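Local coordinates for secreted effector protein SopD (Salmonella typhimurium, PDB 5CPC) that acts together with SopB in membrane fission and macropinosome formation during invasion of host cells, and contributes to bacterial replication in macrophages, at residues A[35-40]-A[50-55]; A[84-89]-A[157-162]; A[241-246]-A[301-306]. One frame throughout, in Å; residues are numbered along the deposited sequence.

Contacts 1 and 2 belong to one neighbourhood, their centres about 13 Å apart, while contact 3 lies on the opposite side of the chain's centre, its own centre about 45 Å from that of contact 1 and about 33 Å from that of contact 2. Helix 49-60 ties the first two together: it packs on helix 37-40, and its Glu54 forms a salt bridge with Arg86 of contact 2. Contact 1 is buried and wholly apolar, although it lies far out in the molecule. Contact 2, partly buried, joins two helices through a charged side chain. Contact 3 sets a hairpin strand beside a loop, and runs from a buried apolar pair to an arginine near solvent.

Contact 1: A[35-40]-A[50-55]; sequences GGWDKV and DHALEV
Trp37 is the one residue of segment 35-40 that reaches segment 50-55, where it meets Leu53 and Ala52. Its setting begins with two glycines. Gly35 has positive phi, and so does Gly36, whose left-handed backbone (phi 59°) suits a residue without a side chain. Gly36 is also the N-cap of the short helix 37-40, and its carbonyl oxygen accepts from both Lys39 N and Val40 N. Trp37 follows at the start of the helix, with its CB directed at helix 49-60. CG of Trp37 lies trans to the backbone nitrogen (chi1 -172°), which extends the indole away from its own helix and toward helix 49-60. A large side chain fits here, because the CA atoms of Trp37 and Leu53 remain 8.2 Å apart. The isobutyl group of Leu53 spreads over one face of the indole. CD2 of Leu53 lies 3.8 Å from the centroid of the five-membered ring of Trp37 and only 7° off its normal, a CH-pi contact over the face. CG of Leu53 is 3.7 Å from CE2 of Trp37, at the fusion of the two rings, and CD1 of Leu53 approaches NE1 of Trp37 at 3.9 Å. At the six-membered end, CH2 of Trp37 meets CB of Ala52 at 4.0 Å, a small side chain that probably allows the close approach. Ile32, ahead of the first segment, touches both Trp37 and Leu53, and Lys49 and Leu56 of the second helix also touch the Trp37 side chain. The chemistry across the contact is therefore that of dispersion and the hydrophobic effect, reinforced by the CH-pi geometry: the short helix 37-40 packs on helix 49-60 largely through one aromatic side chain, with Ile32 beside it.

Contact 2: A[84-89]-A[157-162]; sequences FKRLQH and KMTWHP
Arg86 stretches from helix 76-90 to the end of helix 141-160, where Trp160 and Thr159 receive it. Its CD lies 3.7 Å from CZ2 of Trp160, approaching the edge of the indole near the ring plane, and the guanidinium is turned 70° from that plane, so the two planes are not stacked in parallel. Thr159 comes from another direction: its CG2 stands over one face of the guanidinium, 4.0 Å from NH1 of Arg86. The same methyl also lies 3.6 Å above the ring of Trp160, wedged against the next residue of its own segment. This is a helix-to-helix contact bridged by a long side chain, since the CA atoms of Arg86 and Thr159 are 11.4 Å apart; arginine supplies both the reach and an apolar shaft. A bend at chi3 (-58°) turns the charged group at its end, and NH2 of Arg86 forms a salt bridge with OE1 of Glu54 on helix 49-60. Threonine suits its position because its two branches divide the work: OG1 bonds back to the carbonyl of Gly155 while the methyl faces Arg86. On Trp160, NE1 is hydrogen-bonded to the hydroxyl of Tyr82, one turn before Arg86 on helix 76-90.

Contact 3: A[241-246]-A[301-306]; sequences VAFSMM and RSLHIG
Arg301, whose side chain reaches Val241, adopts a left-handed backbone conformation (phi 54°, psi 48°), which is uncommon for a residue with a side chain. It lies in the loop that follows helix 285-298, and its extended chain runs toward the hairpin formed by strands 232-237 and 240-245. NH1 of Arg301 comes to 4.3 Å from CG2 of Val241, a loose touch, while the polar partner of that nitrogen is Glu236 on the adjacent hairpin strand. Tyr296 of helix 285-298 touches both Val241 and Arg301. Two residues farther along each segment, the meeting becomes fully apolar: CD1 of Leu303 approaches CE1 of Phe243 at 3.9 Å, with the two side chains crossing at about a right angle. Val241 and Phe243 alternate with Ala242 and Ser244, as expected in a strand, so the larger apolar groups are the ones that reach the loop. Phe243 suits the distance, because the CA atoms of Phe243 and Leu303 are 10.4 Å apart, so the backbones stay well apart and the side chains must span the distance. Ile232 of strand 232-237 touches both Phe243 and Leu303, and Leu295 packs on Leu303. The loop is shaped locally by an ST turn, in which OG of Ser302 accepts from N of His304 at 2.8 Å, with an angle of 160° at the hydrogen. An inverse gamma turn centred on His304 overlaps it and leads into strand 305-306, which pairs in parallel with 201-202. The touching residues of 301-306 lie in the loop, ahead of this strand of another sheet, and the segments meet through side chains alone. Apolar contact secures the buried end, and the salt bridge to Glu236 probably anchors the arginine at the more exposed end.

Contact 1: A[35-40]-A[50-55]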
ATOM      1  N   GLY A  35      13.442  -6.446 -22.528  1.00 49.88           N
ATOM      2  CA  GLY A  35      13.660  -6.240 -23.994  1.00 49.52           C
ATOM      3  C   GLY A  35      15.140  -6.167 -24.462  1.00 48.45           C
ATOM      4  O   GLY A  35      15.427  -5.493 -25.457  1.00 48.18           O
ATOM      5  N   GLY A  36      16.065  -6.828 -23.748  1.00 48.59           N
ATOM      6  CA  GLY A  36      17.536  -6.706 -23.984  1.00 47.60           C
ATOM      7  C   GLY A  36      18.056  -5.252 -23.842  1.00 48.37           C
ATOM      8  O   GLY A  36      19.034  -4.867 -24.482  1.00 47.54           O
ATOM      9  N   TRP A  37      17.393  -4.429 -23.015  1.00 47.49           N
ATOM     10  CA  TRP A  37      17.740  -2.974 -22.872  1.00 47.91           C
ATOM     11  C   TRP A  37      19.237  -2.703 -22.532  1.00 50.70           C
ATOM     12  O   TRP A  37      19.827  -1.718 -23.039  1.00 51.07           O
ATOM     13  CB  TRP A  37      16.810  -2.263 -21.864  1.00 46.20           C
ATOM     14  CG  TRP A  37      16.994  -0.777 -21.817  1.00 47.92           C
ATOM     15  CD1 TRP A  37      17.402  -0.021 -20.729  1.00 48.83           C
ATOM     16  CD2 TRP A  37      16.811   0.146 -22.898  1.00 47.12           C
ATOM     17  NE1 TRP A  37      17.462   1.293 -21.080  1.00 47.23           N
ATOM     18  CE2 TRP A  37      17.086   1.442 -22.384  1.00 45.58           C
ATOM     19  CE3 TRP A  37      16.405   0.007 -24.252  1.00 41.76           C
ATOM     20  CZ2 TRP A  37      17.004   2.599 -23.167  1.00 44.90           C
ATOM     21  CZ3 TRP A  37      16.316   1.157 -25.027  1.00 44.61           C
ATOM     22  CH2 TRP A  37      16.638   2.444 -24.491  1.00 41.86           C
ATOM     23  N   ASP A  38      19.853  -3.595 -21.750  1.00 51.34           N
ATOM     24  CA  ASP A  38      21.292  -3.542 -21.483  1.00 55.39           C
ATOM     25  C   ASP A  38      22.177  -3.223 -22.672  1.00 55.96           C
ATOM     26  O   ASP A  38      23.168  -2.533 -22.515  1.00 57.43           O
ATOM     27  CB  ASP A  38      21.784  -4.888 -20.908  1.00 58.22           C
ATOM     28  CG  ASP A  38      20.668  -5.633 -20.156  1.00 63.13           C
ATOM     29  OD1 ASP A  38      19.551  -5.913 -20.833  1.00 56.84           O
ATOM     30  OD2 ASP A  38      20.928  -5.894 -18.923  1.00 62.43           O
ATOM     31  N   LYS A  39      21.881  -3.770 -23.848  1.00 54.32           N
ATOM     32  CA  LYS A  39      22.696  -3.487 -24.985  1.00 53.57           C
ATOM     33  C   LYS A  39      21.905  -2.692 -25.995  1.00 51.05           C
ATOM     34  O   LYS A  39      22.482  -1.956 -26.761  1.00 50.94           O
ATOM     35  CB  LYS A  39      23.180  -4.777 -25.646  1.00 55.73           C
ATOM     36  CG  LYS A  39      24.129  -5.648 -24.834  1.00 59.07           C
ATOM     37  CD  LYS A  39      24.417  -6.916 -25.702  1.00 68.65           C
ATOM     38  CE  LYS A  39      25.550  -6.729 -26.814  1.00 72.65           C
ATOM     39  NZ  LYS A  39      25.405  -7.437 -28.128  1.00 67.67           N
ATOM     40  N   VAL A  40      20.588  -2.875 -26.026  1.00 48.17           N
ATOM     41  CA  VAL A  40      19.734  -2.148 -26.959  1.00 46.41           C
ATOM     42  C   VAL A  40      19.802  -0.637 -26.772  1.00 44.79           C
ATOM     43  O   VAL A  40      19.699   0.101 -27.727  1.00 44.92           O
ATOM     44  CB  VAL A  40      18.251  -2.669 -26.895  1.00 44.54           C
ATOM     45  CG1 VAL A  40      17.310  -1.776 -27.654  1.00 43.81           C
ATOM     46  CG2 VAL A  40      18.204  -4.101 -27.507  1.00 46.14           C
ATOM     47  N   ASP A  50      14.614   7.573 -22.590  1.00 44.31           N
ATOM     48  CA  ASP A  50      13.263   7.430 -21.965  1.00 45.28           C
ATOM     49  C   ASP A  50      12.125   7.285 -22.958  1.00 43.21           C
ATOM     50  O   ASP A  50      11.178   6.508 -22.764  1.00 43.43           O
ATOM     51  CB  ASP A  50      12.937   8.563 -20.934  1.00 46.83           C
ATOM     52  CG  ASP A  50      13.838   8.527 -19.728  1.00 52.94           C
ATOM     53  OD1 ASP A  50      14.197   7.401 -19.282  1.00 57.28           O
ATOM     54  OD2 ASP A  50      14.226   9.620 -19.240  1.00 59.51           O
ATOM     55  N   HIS A  51      12.160   8.087 -24.006  1.00 42.70           N
ATOM     56  CA  HIS A  51      11.238   7.888 -25.091  1.00 40.50           C
ATOM     57  C   HIS A  51      11.447   6.435 -25.667  1.00 39.64           C
ATOM     58  O   HIS A  51      10.518   5.705 -25.807  1.00 39.21           O
ATOM     59  CB  HIS A  51      11.459   8.949 -26.189  1.00 39.75           C
ATOM     60  CG  HIS A  51      10.357   8.995 -27.221  1.00 39.04           C
ATOM     61  ND1 HIS A  51      10.307   9.945 -28.233  1.00 42.25           N
ATOM     62  CD2 HIS A  51       9.241   8.238 -27.363  1.00 34.92           C
ATOM     63  CE1 HIS A  51       9.238   9.723 -28.983  1.00 42.53           C
ATOM     64  NE2 HIS A  51       8.556   8.717 -28.453  1.00 42.54           N
ATOM     65  N   ALA A  52      12.651   6.016 -25.975  1.00 39.90           N
ATOM     66  CA  ALA A  52      12.780   4.705 -26.596  1.00 40.90           C
ATOM     67  C   ALA A  52      12.275   3.583 -25.664  1.00 41.44           C
ATOM     68  O   ALA A  52      11.698   2.604 -26.158  1.00 41.93           O
ATOM     69  CB  ALA A  52      14.195   4.466 -26.992  1.00 40.09           C
ATOM     70  N   LEU A  53      12.435   3.746 -24.330  1.00 41.39           N
ATOM     71  CA  LEU A  53      11.932   2.768 -23.328  1.00 41.64           C
ATOM     72  C   LEU A  53      10.441   2.652 -23.286  1.00 41.81           C
ATOM     73  O   LEU A  53       9.896   1.545 -23.188  1.00 40.64           O
ATOM     74  CB  LEU A  53      12.395   3.116 -21.899  1.00 41.29           C
ATOM     75  CG  LEU A  53      13.637   2.409 -21.404  1.00 45.97           C
ATOM     76  CD1 LEU A  53      14.163   3.115 -20.100  1.00 47.38           C
ATOM     77  CD2 LEU A  53      13.437   0.860 -21.189  1.00 39.43           C
ATOM     78  N   GLU A  54       9.764   3.810 -23.361  1.00 41.66           N
ATOM     79  CA  GLU A  54       8.327   3.816 -23.418  1.00 41.38           C
ATOM     80  C   GLU A  54       7.885   3.024 -24.661  1.00 42.55           C
ATOM     81  O   GLU A  54       6.928   2.220 -24.632  1.00 43.26           O
ATOM     82  CB  GLU A  54       7.859   5.285 -23.498  1.00 43.20           C
ATOM     83  CG  GLU A  54       6.377   5.461 -23.332  1.00 45.23           C
ATOM     84  CD  GLU A  54       5.974   5.224 -21.848  1.00 47.16           C
ATOM     85  OE1 GLU A  54       4.893   4.616 -21.577  1.00 44.72           O
ATOM     86  OE2 GLU A  54       6.769   5.649 -20.975  1.00 44.25           O
ATOM     87  N   VAL A  55       8.586   3.227 -25.781  1.00 41.55           N
ATOM     88  CA  VAL A  55       8.253   2.493 -26.962  1.00 40.90           C
ATOM     89  C   VAL A  55       8.559   0.998 -26.764  1.00 39.87           C
ATOM     90  O   VAL A  55       7.753   0.147 -27.126  1.00 38.21           O
ATOM     91  CB  VAL A  55       8.992   3.028 -28.245  1.00 39.67           C
ATOM     92  CG1 VAL A  55       8.559   2.194 -29.421  1.00 38.00           C
ATOM     93  CG2 VAL A  55       8.603   4.518 -28.535  1.00 42.63           C
TER

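Contact 2: A[84-89]-A[157-162]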
ATOM      1  N   PHE A  84       0.335   7.910 -15.826  1.00 45.71           N
ATOM      2  CA  PHE A  84      -0.066   9.326 -15.679  1.00 45.45           C
ATOM      3  C   PHE A  84       1.072  10.167 -15.093  1.00 45.05           C
ATOM      4  O   PHE A  84       1.278  11.323 -15.492  1.00 44.24           O
ATOM      5  CB  PHE A  84      -1.373   9.436 -14.883  1.00 45.82           C
ATOM      6  CG  PHE A  84      -1.999  10.830 -14.904  1.00 49.84           C
ATOM      7  CD1 PHE A  84      -2.469  11.379 -16.074  1.00 48.73           C
ATOM      8  CD2 PHE A  84      -2.081  11.586 -13.724  1.00 51.83           C
ATOM      9  CE1 PHE A  84      -3.030  12.661 -16.107  1.00 54.04           C
ATOM     10  CE2 PHE A  84      -2.659  12.889 -13.734  1.00 57.17           C
ATOM     11  CZ  PHE A  84      -3.127  13.426 -14.928  1.00 53.53           C
ATOM     12  N   LYS A  85       1.809   9.585 -14.155  1.00 44.15           N
ATOM     13  CA  LYS A  85       2.977  10.215 -13.576  1.00 46.51           C
ATOM     14  C   LYS A  85       4.003  10.415 -14.716  1.00 47.06           C
ATOM     15  O   LYS A  85       4.593  11.535 -14.887  1.00 48.86           O
ATOM     16  CB  LYS A  85       3.538   9.328 -12.424  1.00 46.41           C
ATOM     17  CG  LYS A  85       4.245  10.040 -11.253  1.00 50.17           C
ATOM     18  CD  LYS A  85       5.513  10.840 -11.614  1.00 55.37           C
ATOM     19  CE  LYS A  85       5.287  12.394 -11.513  1.00 57.78           C
ATOM     20  NZ  LYS A  85       6.038  13.303 -12.517  1.00 59.85           N
ATOM     21  N   ARG A  86       4.144   9.401 -15.577  1.00 46.44           N
ATOM     22  CA  ARG A  86       5.127   9.562 -16.658  1.00 47.49           C
ATOM     23  C   ARG A  86       4.694  10.680 -17.563  1.00 46.76           C
ATOM     24  O   ARG A  86       5.531  11.444 -18.065  1.00 48.04           O
ATOM     25  CB  ARG A  86       5.431   8.270 -17.467  1.00 46.27           C
ATOM     26  CG  ARG A  86       6.034   7.106 -16.637  1.00 47.70           C
ATOM     27  CD  ARG A  86       6.607   5.955 -17.570  1.00 41.39           C
ATOM     28  NE  ARG A  86       5.645   5.351 -18.507  1.00 43.23           N
ATOM     29  CZ  ARG A  86       4.716   4.454 -18.196  1.00 41.53           C
ATOM     30  NH1 ARG A  86       4.575   4.036 -16.948  1.00 41.30           N
ATOM     31  NH2 ARG A  86       3.916   3.963 -19.131  1.00 42.68           N
ATOM     32  N   LEU A  87       3.400  10.758 -17.824  1.00 46.29           N
ATOM     33  CA  LEU A  87       2.873  11.890 -18.654  1.00 47.65           C
ATOM     34  C   LEU A  87       3.227  13.210 -18.018  1.00 47.37           C
ATOM     35  O   LEU A  87       3.848  14.061 -18.632  1.00 49.28           O
ATOM     36  CB  LEU A  87       1.349  11.810 -18.823  1.00 46.07           C
ATOM     37  CG  LEU A  87       0.661  12.624 -19.932  1.00 50.14           C
ATOM     38  CD1 LEU A  87       1.417  12.546 -21.326  1.00 47.04           C
ATOM     39  CD2 LEU A  87      -0.814  12.162 -20.113  1.00 47.62           C
ATOM     40  N   GLN A  88       2.840  13.366 -16.759  1.00 49.72           N
ATOM     41  CA  GLN A  88       3.002  14.630 -16.047  1.00 50.19           C
ATOM     42  C   GLN A  88       4.457  15.043 -16.145  1.00 51.95           C
ATOM     43  O   GLN A  88       4.769  16.215 -16.400  1.00 53.09           O
ATOM     44  CB  GLN A  88       2.577  14.471 -14.603  1.00 50.19           C
ATOM     45  CG  GLN A  88       2.639  15.791 -13.829  1.00 51.71           C
ATOM     46  CD  GLN A  88       2.624  15.607 -12.346  1.00 54.24           C
ATOM     47  OE1 GLN A  88       3.233  14.673 -11.799  1.00 54.37           O
ATOM     48  NE2 GLN A  88       1.928  16.505 -11.667  1.00 52.40           N
ATOM     49  N   HIS A  89       5.362  14.069 -16.046  1.00 52.97           N
ATOM     50  CA  HIS A  89       6.798  14.391 -15.932  1.00 54.17           C
ATOM     51  C   HIS A  89       7.337  14.974 -17.230  1.00 53.17           C
ATOM     52  O   HIS A  89       8.358  15.644 -17.237  1.00 52.48           O
ATOM     53  CB  HIS A  89       7.627  13.176 -15.388  1.00 55.16           C
ATOM     54  CG  HIS A  89       9.126  13.363 -15.441  1.00 63.29           C
ATOM     55  ND1 HIS A  89       9.995  12.356 -15.833  1.00 70.82           N
ATOM     56  CD2 HIS A  89       9.911  14.443 -15.172  1.00 70.85           C
ATOM     57  CE1 HIS A  89      11.244  12.803 -15.802  1.00 72.09           C
ATOM     58  NE2 HIS A  89      11.220  14.066 -15.405  1.00 74.52           N
ATOM     59  N   LYS A 157       7.158  -0.872 -10.876  1.00 47.63           N
ATOM     60  CA  LYS A 157       7.985  -2.077 -10.775  1.00 47.20           C
ATOM     61  C   LYS A 157       7.545  -3.046 -11.819  1.00 47.72           C
ATOM     62  O   LYS A 157       8.382  -3.720 -12.424  1.00 48.66           O
ATOM     63  CB  LYS A 157       7.921  -2.730  -9.396  1.00 47.11           C
ATOM     64  CG  LYS A 157       8.424  -1.827  -8.293  1.00 43.53           C
ATOM     65  CD  LYS A 157       9.900  -1.539  -8.421  1.00 46.03           C
ATOM     66  CE  LYS A 157      10.321  -0.745  -7.210  1.00 45.79           C
ATOM     67  NZ  LYS A 157      11.784  -0.611  -7.104  1.00 48.80           N
ATOM     68  N   MET A 158       6.238  -3.089 -12.070  1.00 46.50           N
ATOM     69  CA  MET A 158       5.712  -4.034 -12.976  1.00 46.88           C
ATOM     70  C   MET A 158       6.004  -3.626 -14.438  1.00 47.77           C
ATOM     71  O   MET A 158       5.949  -4.486 -15.312  1.00 48.18           O
ATOM     72  CB  MET A 158       4.229  -4.178 -12.775  1.00 48.50           C
ATOM     73  CG  MET A 158       3.800  -5.039 -11.580  1.00 50.53           C
ATOM     74  SD  MET A 158       1.989  -5.093 -11.641  1.00 62.60           S
ATOM     75  CE  MET A 158       1.731  -6.719 -11.070  1.00 58.55           C
ATOM     76  N   THR A 159       6.340  -2.348 -14.661  1.00 45.94           N
ATOM     77  CA  THR A 159       6.506  -1.751 -15.986  1.00 47.45           C
ATOM     78  C   THR A 159       7.972  -1.841 -16.401  1.00 47.55           C
ATOM     79  O   THR A 159       8.302  -2.279 -17.507  1.00 47.75           O
ATOM     80  CB  THR A 159       6.026  -0.268 -15.964  1.00 46.86           C
ATOM     81  OG1 THR A 159       4.597  -0.251 -15.848  1.00 48.87           O
ATOM     82  CG2 THR A 159       6.438   0.516 -17.216  1.00 49.04           C
ATOM     83  N   TRP A 160       8.854  -1.385 -15.533  1.00 46.35           N
ATOM     84  CA  TRP A 160      10.253  -1.400 -15.844  1.00 47.40           C
ATOM     85  C   TRP A 160      10.978  -2.654 -15.335  1.00 48.71           C
ATOM     86  O   TRP A 160      12.135  -2.875 -15.748  1.00 48.19           O
ATOM     87  CB  TRP A 160      10.958  -0.123 -15.352  1.00 47.39           C
ATOM     88  CG  TRP A 160      10.361   1.120 -15.915  1.00 49.28           C
ATOM     89  CD1 TRP A 160      10.020   2.261 -15.221  1.00 47.68           C
ATOM     90  CD2 TRP A 160       9.996   1.360 -17.292  1.00 50.98           C
ATOM     91  NE1 TRP A 160       9.478   3.192 -16.083  1.00 46.24           N
ATOM     92  CE2 TRP A 160       9.437   2.676 -17.350  1.00 51.89           C
ATOM     93  CE3 TRP A 160      10.091   0.601 -18.480  1.00 51.49           C
ATOM     94  CZ2 TRP A 160       8.995   3.257 -18.557  1.00 52.51           C
ATOM     95  CZ3 TRP A 160       9.638   1.166 -19.691  1.00 52.84           C
ATOM     96  CH2 TRP A 160       9.085   2.486 -19.716  1.00 52.49           C
ATOM     97  N   HIS A 161      10.340  -3.467 -14.470  1.00 47.74           N
ATOM     98  CA  HIS A 161      11.034  -4.655 -13.920  1.00 49.13           C
ATOM     99  C   HIS A 161      10.168  -5.855 -13.849  1.00 49.15           C
ATOM    100  O   HIS A 161       9.950  -6.363 -12.744  1.00 49.94           O
ATOM    101  CB  HIS A 161      11.577  -4.396 -12.519  1.00 48.20           C
ATOM    102  CG  HIS A 161      12.537  -3.276 -12.498  1.00 49.47           C
ATOM    103  ND1 HIS A 161      13.822  -3.411 -12.977  1.00 51.58           N
ATOM    104  CD2 HIS A 161      12.378  -1.970 -12.175  1.00 47.98           C
ATOM    105  CE1 HIS A 161      14.432  -2.237 -12.904  1.00 54.00           C
ATOM    106  NE2 HIS A 161      13.584  -1.352 -12.405  1.00 53.53           N
ATOM    107  N   PRO A 162       9.674  -6.298 -15.009  1.00 48.71           N
ATOM    108  CA  PRO A 162       8.799  -7.420 -15.147  1.00 50.56           C
ATOM    109  C   PRO A 162       9.482  -8.730 -14.666  1.00 53.55           C
ATOM    110  O   PRO A 162       8.788  -9.699 -14.341  1.00 54.39           O
ATOM    111  CB  PRO A 162       8.538  -7.453 -16.664  1.00 51.39           C
ATOM    112  CG  PRO A 162       9.761  -6.813 -17.296  1.00 49.64           C
ATOM    113  CD  PRO A 162      10.051  -5.714 -16.321  1.00 48.86           C
TER

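Contact 3: A[241-246]-A[301-306]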
ATOM      1  N   VAL A 241      -2.974  10.519  22.873  1.00 54.30           N
ATOM      2  CA  VAL A 241      -2.523   9.602  21.818  1.00 51.99           C
ATOM      3  C   VAL A 241      -3.753   9.054  21.108  1.00 50.32           C
ATOM      4  O   VAL A 241      -4.666   8.533  21.744  1.00 49.93           O
ATOM      5  CB  VAL A 241      -1.767   8.406  22.383  1.00 51.56           C
ATOM      6  CG1 VAL A 241      -1.117   7.616  21.239  1.00 48.63           C
ATOM      7  CG2 VAL A 241      -0.746   8.882  23.426  1.00 55.04           C
ATOM      8  N   ALA A 242      -3.762   9.163  19.792  1.00 46.73           N
ATOM      9  CA  ALA A 242      -4.891   8.771  19.006  1.00 45.49           C
ATOM     10  C   ALA A 242      -4.468   7.540  18.192  1.00 45.02           C
ATOM     11  O   ALA A 242      -3.475   7.596  17.465  1.00 44.89           O
ATOM     12  CB  ALA A 242      -5.267   9.959  18.049  1.00 45.58           C
ATOM     13  N   PHE A 243      -5.205   6.445  18.320  1.00 42.92           N
ATOM     14  CA  PHE A 243      -4.982   5.231  17.523  1.00 40.21           C
ATOM     15  C   PHE A 243      -5.878   5.178  16.341  1.00 40.55           C
ATOM     16  O   PHE A 243      -6.906   5.879  16.324  1.00 39.61           O
ATOM     17  CB  PHE A 243      -5.224   4.007  18.394  1.00 39.97           C
ATOM     18  CG  PHE A 243      -4.285   3.942  19.543  1.00 37.17           C
ATOM     19  CD1 PHE A 243      -3.021   3.416  19.376  1.00 35.54           C
ATOM     20  CD2 PHE A 243      -4.644   4.450  20.793  1.00 40.37           C
ATOM     21  CE1 PHE A 243      -2.081   3.436  20.405  1.00 35.21           C
ATOM     22  CE2 PHE A 243      -3.713   4.395  21.881  1.00 37.38           C
ATOM     23  CZ  PHE A 243      -2.442   3.916  21.671  1.00 37.78           C
ATOM     24  N   SER A 244      -5.443   4.356  15.367  1.00 41.04           N
ATOM     25  CA  SER A 244      -6.067   4.129  14.053  1.00 43.78           C
ATOM     26  C   SER A 244      -5.742   2.781  13.575  1.00 42.75           C
ATOM     27  O   SER A 244      -4.730   2.231  13.944  1.00 41.55           O
ATOM     28  CB  SER A 244      -5.366   5.002  12.987  1.00 43.45           C
ATOM     29  OG  SER A 244      -5.903   6.241  13.227  1.00 52.30           O
ATOM     30  N   MET A 245      -6.553   2.294  12.660  1.00 43.51           N
ATOM     31  CA  MET A 245      -6.190   1.126  11.910  1.00 44.90           C
ATOM     32  C   MET A 245      -5.891   1.407  10.416  1.00 45.08           C
ATOM     33  O   MET A 245      -6.544   2.208   9.785  1.00 46.59           O
ATOM     34  CB  MET A 245      -7.246   0.052  12.036  1.00 44.63           C
ATOM     35  CG  MET A 245      -6.745  -1.293  11.439  1.00 51.83           C
ATOM     36  SD  MET A 245      -7.832  -2.713  11.684  1.00 56.01           S
ATOM     37  CE  MET A 245      -9.335  -1.795  11.899  1.00 58.95           C
ATOM     38  N   MET A 246      -4.902   0.714   9.883  1.00 45.02           N
ATOM     39  CA  MET A 246      -4.561   0.815   8.494  1.00 45.05           C
ATOM     40  C   MET A 246      -5.843   0.453   7.683  1.00 44.55           C
ATOM     41  O   MET A 246      -6.464  -0.601   7.907  1.00 42.15           O
ATOM     42  CB  MET A 246      -3.450  -0.179   8.159  1.00 44.86           C
ATOM     43  CG  MET A 246      -2.911   0.048   6.736  1.00 49.49           C
ATOM     44  SD  MET A 246      -1.585  -1.034   6.225  1.00 60.49           S
ATOM     45  CE  MET A 246      -0.216  -0.036   6.824  1.00 54.48           C
ATOM     46  N   ARG A 301       6.197   4.085  24.323  1.00 45.91           N
ATOM     47  CA  ARG A 301       5.390   4.857  23.366  1.00 46.14           C
ATOM     48  C   ARG A 301       5.527   4.332  21.940  1.00 45.44           C
ATOM     49  O   ARG A 301       5.781   5.097  20.979  1.00 46.41           O
ATOM     50  CB  ARG A 301       5.762   6.344  23.423  1.00 47.46           C
ATOM     51  CG  ARG A 301       5.644   6.966  24.769  1.00 49.41           C
ATOM     52  CD  ARG A 301       5.680   8.541  24.776  1.00 52.61           C
ATOM     53  NE  ARG A 301       5.155   8.939  26.073  1.00 55.71           N
ATOM     54  CZ  ARG A 301       3.920   9.394  26.298  1.00 58.57           C
ATOM     55  NH1 ARG A 301       3.076   9.606  25.300  1.00 59.01           N
ATOM     56  NH2 ARG A 301       3.535   9.675  27.544  1.00 56.42           N
ATOM     57  N   SER A 302       5.395   3.018  21.807  1.00 43.68           N
ATOM     58  CA  SER A 302       5.353   2.342  20.515  1.00 42.02           C
ATOM     59  C   SER A 302       4.440   1.071  20.626  1.00 41.82           C
ATOM     60  O   SER A 302       4.290   0.509  21.739  1.00 38.60           O
ATOM     61  CB  SER A 302       6.741   1.892  20.205  1.00 41.57           C
ATOM     62  OG  SER A 302       6.724   1.213  18.970  1.00 43.30           O
ATOM     63  N   LEU A 303       3.884   0.599  19.514  1.00 39.01           N
ATOM     64  CA  LEU A 303       3.333  -0.761  19.502  1.00 38.91           C
ATOM     65  C   LEU A 303       4.195  -1.673  18.671  1.00 39.29           C
ATOM     66  O   LEU A 303       3.830  -2.800  18.377  1.00 39.43           O
ATOM     67  CB  LEU A 303       1.850  -0.833  19.115  1.00 36.65           C
ATOM     68  CG  LEU A 303       0.892   0.016  19.953  1.00 39.07           C
ATOM     69  CD1 LEU A 303      -0.498   0.041  19.332  1.00 39.54           C
ATOM     70  CD2 LEU A 303       0.825  -0.541  21.345  1.00 37.13           C
ATOM     71  N   HIS A 304       5.414  -1.231  18.390  1.00 41.13           N
ATOM     72  CA  HIS A 304       6.393  -2.038  17.670  1.00 41.40           C
ATOM     73  C   HIS A 304       7.059  -2.915  18.686  1.00 42.82           C
ATOM     74  O   HIS A 304       8.208  -2.702  19.098  1.00 42.54           O
ATOM     75  CB  HIS A 304       7.390  -1.156  16.892  1.00 41.93           C
ATOM     76  CG  HIS A 304       8.484  -1.907  16.197  1.00 44.33           C
ATOM     77  ND1 HIS A 304       8.342  -3.204  15.742  1.00 47.49           N
ATOM     78  CD2 HIS A 304       9.734  -1.525  15.846  1.00 42.59           C
ATOM     79  CE1 HIS A 304       9.469  -3.608  15.189  1.00 43.30           C
ATOM     80  NE2 HIS A 304      10.325  -2.601  15.225  1.00 46.76           N
ATOM     81  N   ILE A 305       6.311  -3.968  19.022  1.00 42.95           N
ATOM     82  CA  ILE A 305       6.593  -4.867  20.143  1.00 42.65           C
ATOM     83  C   ILE A 305       7.119  -6.156  19.563  1.00 44.37           C
ATOM     84  O   ILE A 305       6.541  -6.689  18.621  1.00 43.10           O
ATOM     85  CB  ILE A 305       5.274  -5.038  20.918  1.00 41.55           C
ATOM     86  CG1 ILE A 305       4.896  -3.668  21.478  1.00 37.85           C
ATOM     87  CG2 ILE A 305       5.336  -6.110  21.968  1.00 41.91           C
ATOM     88  CD1 ILE A 305       3.652  -3.622  22.436  1.00 35.29           C
ATOM     89  N   GLY A 306       8.214  -6.667  20.121  1.00 46.56           N
ATOM     90  CA  GLY A 306       8.762  -7.932  19.686  1.00 48.76           C
ATOM     91  C   GLY A 306       8.966  -8.822  20.897  1.00 52.37           C
ATOM     92  O   GLY A 306       8.815  -8.380  22.064  1.00 52.08           O
TER